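Local coordinates for L-2,4-diaminobutyric acid acetyltransferase (Geobacillus sp., PDB 6SLL), which catalyses acetyl transfer from acetyl-coenzyme A to L-2,4-diaminobutyric acid, a step in the biosynthesis of the chemical chaperone ectoine, at residues D43-P47 and Y48-L52; V91-S95 and S96-Q100. One frame throughout, in Å; residues are numbered along the deposited sequence. Where two conformers were deposited one is given.

Interaction 1: residues D43-P47 and Y48-L52; sequences DLNSP and YCYML. With DAB (2,4-diaminobutyric acid), chain G; DAB (2,4-diaminobutyric acid), chain D.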
ATOM      1  N   ASP B  43       6.069  -2.201 -11.424  0.53 10.54           N
ATOM      2  CA  ASP B  43       4.856  -3.050 -11.390  0.53 10.84           C
ATOM      3  C   ASP B  43       3.611  -2.215 -11.023  0.53  9.74           C
ATOM      4  O   ASP B  43       3.460  -1.673  -9.901  0.53 11.37           O
ATOM      5  CB  ASP B  43       5.005  -4.126 -10.413  0.53  9.76           C
ATOM      6  CG  ASP B  43       6.214  -5.053 -10.652  0.53 11.66           C
ATOM      7  OD1 ASP B  43       6.490  -5.316 -11.817  0.53 12.56           O
ATOM      8  OD2 ASP B  43       6.795  -5.444  -9.637  0.53 10.80           O
ATOM      9  N   LEU B  44       2.714  -2.208 -11.950  1.00 10.12           N
ATOM     10  CA  LEU B  44       1.559  -1.302 -11.898  1.00  9.73           C
ATOM     11  C   LEU B  44       0.541  -1.777 -10.897  1.00 10.03           C
ATOM     12  O   LEU B  44       0.007  -2.899 -11.017  1.00 12.27           O
ATOM     13  CB  LEU B  44       0.960  -1.240 -13.309  1.00 11.23           C
ATOM     14  CG  LEU B  44      -0.185  -0.179 -13.417  1.00 11.75           C
ATOM     15  CD1 LEU B  44       0.322   1.218 -13.119  1.00 11.93           C
ATOM     16  CD2 LEU B  44      -0.710  -0.263 -14.862  1.00 13.69           C
ATOM     17  N   ASN B  45       0.217  -0.943  -9.916  1.00  9.53           N
ATOM     18  CA  ASN B  45      -0.904  -1.189  -9.014  1.00  9.58           C
ATOM     19  C   ASN B  45      -2.142  -0.556  -9.545  1.00  9.43           C
ATOM     20  O   ASN B  45      -2.174   0.076 -10.595  1.00 10.23           O
ATOM     21  CB  ASN B  45      -0.549  -0.666  -7.588  1.00  9.33           C
ATOM     22  CG  ASN B  45       0.690  -1.378  -7.111  1.00  9.37           C
ATOM     23  OD1 ASN B  45       0.632  -2.615  -6.844  1.00 10.46           O
ATOM     24  ND2 ASN B  45       1.819  -0.739  -7.017  1.00 10.71           N
ATOM     25  N   SER B  46      -3.275  -0.802  -8.837  1.00  9.63           N
ATOM     26  CA  SER B  46      -4.545  -0.246  -9.273  1.00 10.06           C
ATOM     27  C   SER B  46      -4.571   1.255  -9.101  1.00  9.46           C
ATOM     28  O   SER B  46      -3.871   1.820  -8.258  1.00  9.39           O
ATOM     29  CB  SER B  46      -5.711  -0.844  -8.495  1.00 10.51           C
ATOM     30  OG  SER B  46      -5.693  -0.455  -7.143  1.00 10.69           O
ATOM     31  N   PRO B  47      -5.429   1.988  -9.884  1.00  9.52           N
ATOM     32  CA  PRO B  47      -5.614   3.414  -9.639  1.00  9.21           C
ATOM     33  C   PRO B  47      -5.971   3.673  -8.175  1.00  9.18           C
ATOM     34  O   PRO B  47      -5.482   4.636  -7.582  1.00  9.73           O
ATOM     35  CB  PRO B  47      -6.673   3.795 -10.648  1.00 10.87           C
ATOM     36  CG  PRO B  47      -6.479   2.786 -11.770  1.00 11.25           C
ATOM     37  CD  PRO B  47      -6.100   1.532 -11.114  1.00 11.57           C
ATOM     38  N   TYR B  48      -6.850   2.857  -7.638  1.00  9.56           N
ATOM     39  CA  TYR B  48      -7.286   3.006  -6.232  1.00  9.17           C
ATOM     40  C   TYR B  48      -6.073   3.021  -5.304  1.00  8.83           C
ATOM     41  O   TYR B  48      -6.070   3.793  -4.338  1.00  9.46           O
ATOM     42  CB  TYR B  48      -8.244   1.845  -5.896  1.00 10.01           C
ATOM     43  CG  TYR B  48      -8.910   1.953  -4.563  1.00  9.29           C
ATOM     44  CD1 TYR B  48      -8.264   1.482  -3.418  1.00  9.73           C
ATOM     45  CD2 TYR B  48     -10.173   2.441  -4.406  1.00  9.92           C
ATOM     46  CE1 TYR B  48      -8.868   1.528  -2.208  1.00 10.13           C
ATOM     47  CE2 TYR B  48     -10.803   2.523  -3.202  1.00  9.83           C
ATOM     48  CZ  TYR B  48     -10.191   2.044  -2.074  1.00  9.44           C
ATOM     49  OH  TYR B  48     -10.769   2.038  -0.834  1.00 10.44           O
ATOM     50  N   CYS B  49      -5.086   2.158  -5.522  1.00  8.81           N
ATOM     51  CA  CYS B  49      -3.874   2.160  -4.712  1.00  8.57           C
ATOM     52  C   CYS B  49      -3.249   3.515  -4.659  1.00  8.76           C
ATOM     53  O   CYS B  49      -2.817   3.988  -3.598  1.00  8.95           O
ATOM     54  CB  CYS B  49      -2.919   1.106  -5.249  1.00  8.86           C
ATOM     55  SG  CYS B  49      -1.379   0.929  -4.313  1.00 10.38           S
ATOM     56  N   TYR B  50      -3.108   4.168  -5.810  1.00  8.43           N
ATOM     57  CA  TYR B  50      -2.476   5.484  -5.823  1.00  8.60           C
ATOM     58  C   TYR B  50      -3.343   6.543  -5.216  1.00  8.68           C
ATOM     59  O   TYR B  50      -2.784   7.510  -4.618  1.00  9.52           O
ATOM     60  CB  TYR B  50      -1.998   5.811  -7.272  1.00  9.28           C
ATOM     61  CG  TYR B  50      -0.990   4.798  -7.754  1.00  8.53           C
ATOM     62  CD1 TYR B  50       0.302   4.802  -7.245  1.00  9.09           C
ATOM     63  CD2 TYR B  50      -1.329   3.818  -8.651  1.00  8.82           C
ATOM     64  CE1 TYR B  50       1.209   3.825  -7.602  1.00  9.06           C
ATOM     65  CE2 TYR B  50      -0.415   2.825  -9.001  1.00  9.27           C
ATOM     66  CZ  TYR B  50       0.855   2.839  -8.486  1.00  8.65           C
ATOM     67  OH  TYR B  50       1.700   1.808  -8.803  1.00  9.53           O
ATOM     68  N   MET B  51      -4.631   6.418  -5.237  1.00  8.88           N
ATOM     69  CA  MET B  51      -5.508   7.308  -4.450  1.00  9.11           C
ATOM     70  C   MET B  51      -5.269   7.117  -2.992  1.00  9.13           C
ATOM     71  O   MET B  51      -5.175   8.104  -2.233  1.00 10.05           O
ATOM     72  CB  MET B  51      -6.990   6.991  -4.793  1.00 10.28           C
ATOM     73  CG  MET B  51      -7.359   7.295  -6.148  1.00 10.43           C
ATOM     74  SD  MET B  51      -9.062   6.776  -6.546  1.00 12.28           S
ATOM     75  CE  MET B  51      -8.980   6.939  -8.315  1.00 12.87           C
ATOM     76  N   LEU B  52      -5.125   5.863  -2.513  1.00  9.79           N
ATOM     77  CA  LEU B  52      -4.808   5.612  -1.107  1.00  9.89           C
ATOM     78  C   LEU B  52      -3.540   6.223  -0.697  1.00  9.44           C
ATOM     79  O   LEU B  52      -3.422   6.777   0.427  1.00 10.94           O
ATOM     80  CB  LEU B  52      -4.724   4.165  -0.741  1.00 13.84           C
ATOM     81  CG  LEU B  52      -5.888   3.337  -0.773  1.00 14.07           C
ATOM     82  CD1 LEU B  52      -5.546   1.927  -0.232  1.00 12.97           C
ATOM     83  CD2 LEU B  52      -7.033   3.925   0.084  1.00 13.13           C
TER
HETATM   84  N   DAB G 202       9.199  -3.463  -8.759  1.00 13.99           N
HETATM   85  CA  DAB G 202       8.598  -2.997  -7.473  1.00 11.16           C
HETATM   86  C   DAB G 202       7.467  -2.051  -7.813  1.00 10.71           C
HETATM   87  O   DAB G 202       6.697  -1.794  -6.894  1.00 12.18           O
HETATM   88  CB  DAB G 202       9.641  -2.331  -6.569  1.00 11.46           C
HETATM   89  CG  DAB G 202      10.163  -1.014  -7.050  1.00 11.84           C
HETATM   90  ND  DAB G 202      11.156  -0.489  -6.065  1.00 12.68           N
HETATM   91  OXT DAB G 202       7.375  -1.570  -8.936  1.00 12.27           O
HETATM   92  N   DAB D 202     -12.379  -1.516  -4.948  1.00 14.03           N
HETATM   93  CA  DAB D 202     -11.300  -1.212  -3.978  1.00 12.02           C
HETATM   94  C   DAB D 202     -10.197  -2.266  -4.081  1.00 12.09           C
HETATM   95  O   DAB D 202     -10.494  -3.358  -4.582  1.00 13.50           O
HETATM   96  CB  DAB D 202     -11.781  -0.968  -2.557  1.00 12.38           C
HETATM   97  CG  DAB D 202     -12.246  -2.188  -1.911  1.00 13.17           C
HETATM   98  ND  DAB D 202     -12.754  -1.822  -0.530  1.00 13.16           N
HETATM   99  OXT DAB D 202      -9.130  -1.978  -3.557  1.00 13.54           O
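The hydroxyl of Y50 takes two N-H groups from N45, one from the side-chain amide and one from the backbone. N45 ND2 reaches Y50 OH at 3.1 Å, from a side chain crossing the tyrosine at about a right angle, with the ring and amide planes 49° apart; a weak bond from N45 N to the same Y50 OH spans 3.3 Å. The Y50 hydroxyl is also hydrogen-bonded to Q90 OE1, and since Q90 NE2 bonds to D43 O, one glutamine side chain ties the tyrosine to the substrate-binding loop. At the start of helix 47-56, S46 is the N-cap: its OG accepts from C49 N at 3.1 Å. A chi1 of 68° places OG between the backbone N and carbonyl carbon, within range of that first helical turn, and OG is shared with N45 OD1 of the second subunit. The reciprocal pair, N45 OD1 with S46 OG of the second subunit, makes this GNAT-fold loop part of the dimer interface. The helix continues with M51 N bonded to P47 O at 3.1 Å. C49, in the first turn of the helix, lays SG against N45 CB at 3.7 Å. At the loop's other end, D43 N donates to the carboxylate OXT of the chain G diaminobutyrate at 2.9 Å, nearly straight at 167°, and in the conformer given, D43 OD2 accepts from the ligand N at 3.2 Å and is also bonded to H165 NE2. Y48 faces the other site: CA of the chain D diaminobutyrate sits 3.7 Å above its ring, over the centre, and its hydroxyl is bonded to T125 OG1 of the second subunit.

Interaction 2: residues V91-S95 and S96-Q100; sequences VAVAS and SHRRQ. With COA (coenzyme A), chain F.
R98 folds its guanidinium back onto the carbonyl of V93. R98 NE bonds to V93 O at 2.9 Å, with that oxygen close to the guanidinium plane, and R98 NH2 adds a weak bond to the same V93 O at 3.0 Å. The group is held as a sandwich: CA of S95 lies 3.6 Å above one face, over its centre, while C6P of coenzyme A covers the opposite face, offset toward the rim. The chain, extended from CG to NE, runs alongside the pantetheine arm; the two bonds to V93 O and the two covered faces together limit rotation of the group. Two backbone N-H groups hold the cofactor directly. V93 N donates to O9P of coenzyme A at 3.0 Å, gripping the pantetheine carbonyl from the end of the strand, and R99 N donates almost straight (171°) to pyrophosphate O5A at 2.8 Å. Residues R98 to A103 fit the R-x-x-G-x-A signature of the GNAT pyrophosphate loop, and G101 N and A103 N bond to coenzyme A as well. The side chain of R99 passes the adenine with CG and CD, then bends at chi3, and its guanidinium N atoms meet two waters, both of which also donate to S95 O. Behind this first shell the turn is closed by H97 N bonding to A94 O at 2.8 Å, and S96 OG and H97 ND1 share a hydrogen bond of 2.7 Å, with OG in the plane of the imidazole. H97 then rests on V71 of strand 69-78 and I102 of helix 102-112, V93 packs on I102, A103 and M106 of that helix, and A94 continues the pairing of strand 85-93 to strand 69-78 through V71.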
ATOM      1  N   VAL B  91       9.700   4.748  -7.267  1.00  8.62           N
ATOM      2  CA  VAL B  91      10.226   6.019  -7.757  1.00  8.87           C
ATOM      3  C   VAL B  91      10.085   6.043  -9.245  1.00  8.70           C
ATOM      4  O   VAL B  91      10.649   5.122  -9.897  1.00 10.07           O
ATOM      5  CB  VAL B  91      11.681   6.260  -7.303  1.00 10.33           C
ATOM      6  CG1 VAL B  91      12.178   7.590  -7.754  1.00 12.15           C
ATOM      7  CG2 VAL B  91      11.943   5.980  -5.850  1.00 12.43           C
ATOM      8  N   ALA B  92       9.459   7.041  -9.796  1.00  8.96           N
ATOM      9  CA  ALA B  92       9.276   7.129 -11.269  1.00  9.20           C
ATOM     10  C   ALA B  92       9.501   8.560 -11.724  1.00  9.17           C
ATOM     11  O   ALA B  92       8.973   9.480 -11.081  1.00  8.98           O
ATOM     12  CB  ALA B  92       7.836   6.725 -11.625  1.00 11.22           C
ATOM     13  N   VAL B  93      10.191   8.706 -12.856  1.00  9.28           N
ATOM     14  CA  VAL B  93      10.242   9.997 -13.538  1.00  9.45           C
ATOM     15  C   VAL B  93       9.871   9.696 -14.990  1.00 10.45           C
ATOM     16  O   VAL B  93      10.343   8.725 -15.619  1.00 10.65           O
ATOM     17  CB  VAL B  93      11.637  10.631 -13.391  1.00 10.39           C
ATOM     18  CG1 VAL B  93      11.826  11.841 -14.300  1.00 11.42           C
ATOM     19  CG2 VAL B  93      11.901  11.009 -11.929  1.00 10.39           C
ATOM     20  N   ALA B  94       9.032  10.538 -15.572  1.00 10.68           N
ATOM     21  CA  ALA B  94       8.601  10.412 -16.961  1.00 11.84           C
ATOM     22  C   ALA B  94       9.831  10.422 -17.859  1.00 11.95           C
ATOM     23  O   ALA B  94      10.769  11.199 -17.673  1.00 11.69           O
ATOM     24  CB  ALA B  94       7.696  11.585 -17.314  1.00 13.12           C
ATOM     25  N   SER B  95       9.801   9.539 -18.877  1.00 13.94           N
ATOM     26  CA  SER B  95      10.824   9.443 -19.848  0.50 14.05           C
ATOM     27  C   SER B  95      11.345  10.754 -20.381  1.00 13.80           C
ATOM     28  O   SER B  95      12.528  11.007 -20.602  1.00 15.00           O
ATOM     29  CB  SER B  95      10.275   8.560 -20.941  0.50 16.00           C
ATOM     30  OG  SER B  95      11.312   8.328 -21.872  0.50 19.37           O
ATOM     31  N   SER B  96      10.389  11.629 -20.681  1.00 13.93           N
ATOM     32  CA  SER B  96      10.624  12.954 -21.244  1.00 14.44           C
ATOM     33  C   SER B  96      11.416  13.824 -20.384  1.00 13.82           C
ATOM     34  O   SER B  96      12.004  14.836 -20.845  1.00 16.14           O
ATOM     35  CB  SER B  96       9.185  13.661 -21.457  1.00 16.80           C
ATOM     36  OG  SER B  96       8.510  13.659 -20.202  1.00 18.69           O
ATOM     37  N   HIS B  97      11.531  13.512 -19.097  1.00 12.11           N
ATOM     38  CA  HIS B  97      12.150  14.397 -18.120  1.00 12.63           C
ATOM     39  C   HIS B  97      13.222  13.752 -17.320  1.00 11.52           C
ATOM     40  O   HIS B  97      13.679  14.284 -16.297  1.00 12.63           O
ATOM     41  CB  HIS B  97      11.079  14.958 -17.142  1.00 13.08           C
ATOM     42  CG  HIS B  97      10.222  15.974 -17.733  1.00 13.96           C
ATOM     43  ND1 HIS B  97       9.284  15.722 -18.672  1.00 15.61           N
ATOM     44  CD2 HIS B  97      10.162  17.290 -17.523  1.00 16.80           C
ATOM     45  CE1 HIS B  97       8.630  16.835 -19.030  1.00 17.63           C
ATOM     46  NE2 HIS B  97       9.149  17.802 -18.312  1.00 16.95           N
ATOM     47  N   ARG B  98      13.777  12.609 -17.767  1.00 12.76           N
ATOM     48  CA  ARG B  98      14.886  11.923 -17.040  1.00 12.93           C
ATOM     49  C   ARG B  98      16.197  12.593 -17.231  1.00 12.94           C
ATOM     50  O   ARG B  98      16.419  13.366 -18.146  1.00 15.53           O
ATOM     51  CB  ARG B  98      14.860  10.447 -17.491  1.00 13.56           C
ATOM     52  CG  ARG B  98      13.760   9.642 -16.922  1.00 13.21           C
ATOM     53  CD  ARG B  98      13.771   8.229 -17.468  1.00 13.68           C
ATOM     54  NE  ARG B  98      12.539   7.648 -17.100  1.00 15.42           N
ATOM     55  CZ  ARG B  98      11.848   6.690 -17.776  1.00 17.82           C
ATOM     56  NH1 ARG B  98      12.482   6.062 -18.833  1.00 23.90           N
ATOM     57  NH2 ARG B  98      10.666   6.305 -17.432  1.00 21.77           N
ATOM     58  N   ARG B  99      17.083  12.306 -16.282  1.00 12.28           N
ATOM     59  CA  ARG B  99      18.444  12.785 -16.283  1.00 13.94           C
ATOM     60  C   ARG B  99      18.584  14.273 -16.143  1.00 15.64           C
ATOM     61  O   ARG B  99      19.505  14.947 -16.592  1.00 16.72           O
ATOM     62  CB  ARG B  99      19.239  12.304 -17.569  1.00 14.39           C
ATOM     63  CG  ARG B  99      19.164  10.767 -17.749  1.00 17.26           C
ATOM     64  CD  ARG B  99      19.727  10.281 -19.114  1.00 19.93           C
ATOM     65  NE  ARG B  99      19.016  11.038 -20.296  1.00 23.54           N
ATOM     66  CZ  ARG B  99      17.694  10.793 -20.715  1.00 23.53           C
ATOM     67  NH1 ARG B  99      16.976   9.806 -20.231  1.00 20.29           N
ATOM     68  NH2 ARG B  99      17.116  11.509 -21.729  1.00 26.46           N
ATOM     69  N   GLN B 100      17.614  14.820 -15.391  1.00 13.43           N
ATOM     70  CA  GLN B 100      17.567  16.203 -15.034  1.00 14.70           C
ATOM     71  C   GLN B 100      17.669  16.421 -13.518  1.00 14.36           C
ATOM     72  O   GLN B 100      17.547  17.548 -13.030  1.00 16.77           O
ATOM     73  CB  GLN B 100      16.231  16.923 -15.557  1.00 18.20           C
ATOM     74  CG  GLN B 100      16.078  16.799 -17.047  1.00 20.14           C
ATOM     75  CD  GLN B 100      14.791  17.554 -17.536  1.00 22.63           C
ATOM     76  OE1 GLN B 100      14.173  18.298 -16.751  1.00 28.35           O
ATOM     77  NE2 GLN B 100      14.318  17.183 -18.619  1.00 23.94           N
TER
HETATM   78  N1A COA F 201      22.408   6.834 -17.273  1.00 16.50           N
HETATM   79  C2A COA F 201      23.358   7.074 -16.357  1.00 17.35           C
HETATM   80  N3A COA F 201      23.208   7.571 -15.127  1.00 16.74           N
HETATM   81  C4A COA F 201      21.913   7.889 -14.849  1.00 15.18           C
HETATM   82  C5A COA F 201      20.854   7.651 -15.715  1.00 13.04           C
HETATM   83  C6A COA F 201      21.101   7.092 -16.985  1.00 15.02           C
HETATM   84  N6A COA F 201      20.203   6.860 -17.897  1.00 16.39           N
HETATM   85  N7A COA F 201      19.700   8.152 -15.128  1.00 13.74           N
HETATM   86  C8A COA F 201      20.050   8.580 -13.925  1.00 13.31           C
HETATM   87  N9A COA F 201      21.379   8.398 -13.722  1.00 14.71           N
HETATM   88  C1B COA F 201      22.078   8.704 -12.551  1.00 17.17           C
HETATM   89  C2B COA F 201      22.392  10.199 -12.423  1.00 16.92           C
HETATM   90  O2B COA F 201      23.570  10.526 -13.079  1.00 21.27           O
HETATM   91  C3B COA F 201      22.339  10.329 -10.912  1.00 19.78           C
HETATM   92  O3B COA F 201      23.571   9.683 -10.379  1.00 26.06           O
HETATM   93  P3B COA F 201      24.823  10.574  -9.852  1.00 29.43           P
HETATM   94  O7A COA F 201      24.192  11.122  -8.554  1.00 42.98           O
HETATM   95  O8A COA F 201      25.992   9.579  -9.791  1.00 34.22           O
HETATM   96  O9A COA F 201      24.845  11.993 -10.619  1.00 54.54           O
HETATM   97  C4B COA F 201      21.233   9.385 -10.525  1.00 18.66           C
HETATM   98  O4B COA F 201      21.217   8.345 -11.471  1.00 17.83           O
HETATM   99  C5B COA F 201      19.935  10.168 -10.313  1.00 17.03           C
HETATM  100  O5B COA F 201      19.623  10.928 -11.505  1.00 13.40           O
HETATM  101  P1A COA F 201      18.270  11.746 -11.679  1.00 12.41           P
HETATM  102  O1A COA F 201      18.434  12.627 -12.851  1.00 12.95           O
HETATM  103  O2A COA F 201      17.828  12.326 -10.389  1.00 13.35           O
HETATM  104  O3A COA F 201      17.294  10.526 -12.074  1.00 11.10           O
HETATM  105  P2A COA F 201      15.930  10.640 -12.930  1.00 11.20           P
HETATM  106  O4A COA F 201      15.164  11.839 -12.526  1.00 10.51           O
HETATM  107  O5A COA F 201      16.262  10.488 -14.381  1.00 12.20           O
HETATM  108  O6A COA F 201      15.142   9.398 -12.417  1.00 10.67           O
HETATM  109  CBP COA F 201      14.663   7.042 -12.279  1.00 11.28           C
HETATM  110  CCP COA F 201      15.732   8.098 -12.178  1.00 11.48           C
HETATM  111  CDP COA F 201      15.276   5.701 -11.775  1.00 12.96           C
HETATM  112  CEP COA F 201      13.508   7.415 -11.422  1.00 11.97           C
HETATM  113  CAP COA F 201      14.250   6.966 -13.786  1.00 12.29           C
HETATM  114  OAP COA F 201      15.389   6.465 -14.536  1.00 14.45           O
HETATM  115  C9P COA F 201      13.067   6.117 -14.097  1.00 12.97           C
HETATM  116  O9P COA F 201      11.905   6.365 -13.727  1.00 12.30           O
HETATM  117  N8P COA F 201      13.382   5.024 -14.842  0.70 12.31           N
HETATM  118  C7P COA F 201      12.538   4.047 -15.328  0.70 14.17           C
HETATM  119  C6P COA F 201      13.073   3.453 -16.732  0.70 14.58           C
HETATM  120  C5P COA F 201      14.169   2.454 -16.571  0.70 12.74           C
HETATM  121  O5P COA F 201      15.167   2.758 -15.827  0.70 13.74           O
HETATM  122  N4P COA F 201      14.158   1.432 -17.221  0.70 15.56           N
HETATM  123  C3P COA F 201      15.258   0.381 -17.156  0.70 18.68           C
HETATM  124  C2P COA F 201      14.693  -0.973 -18.042  0.70 18.95           C
HETATM  125  S1P COA F 201      14.850  -0.537 -19.747  0.60 17.77           S
HETATM  126  O   HOH W   1      14.521   9.169 -21.332  1.00 18.08           O
HETATM  127  O   HOH W   2      14.249  12.405 -22.203  1.00 30.99           O

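How the interactions relate
Along the chain the two contacts stand in series, neither nesting nor crossing: interaction 1 caps helix 47-56 at the end of the loop that follows helix 29-39, and interaction 2 closes the turn that takes strand 85-93 into helix 102-112. Their centres are about 20 Å apart and their nearest atoms about 8 Å, without touching. Strand 85-93 connects them. Its W89 and Q90 meet residues 43-52, and W89 O and Q90 NE2 also bond the substrate, while its end, at 91-93, holds the pantetheine arm. Interaction 1 thus joins the substrate pocket to the subunit interface, and interaction 2 joins the central sheet to the cofactor's pyrophosphate.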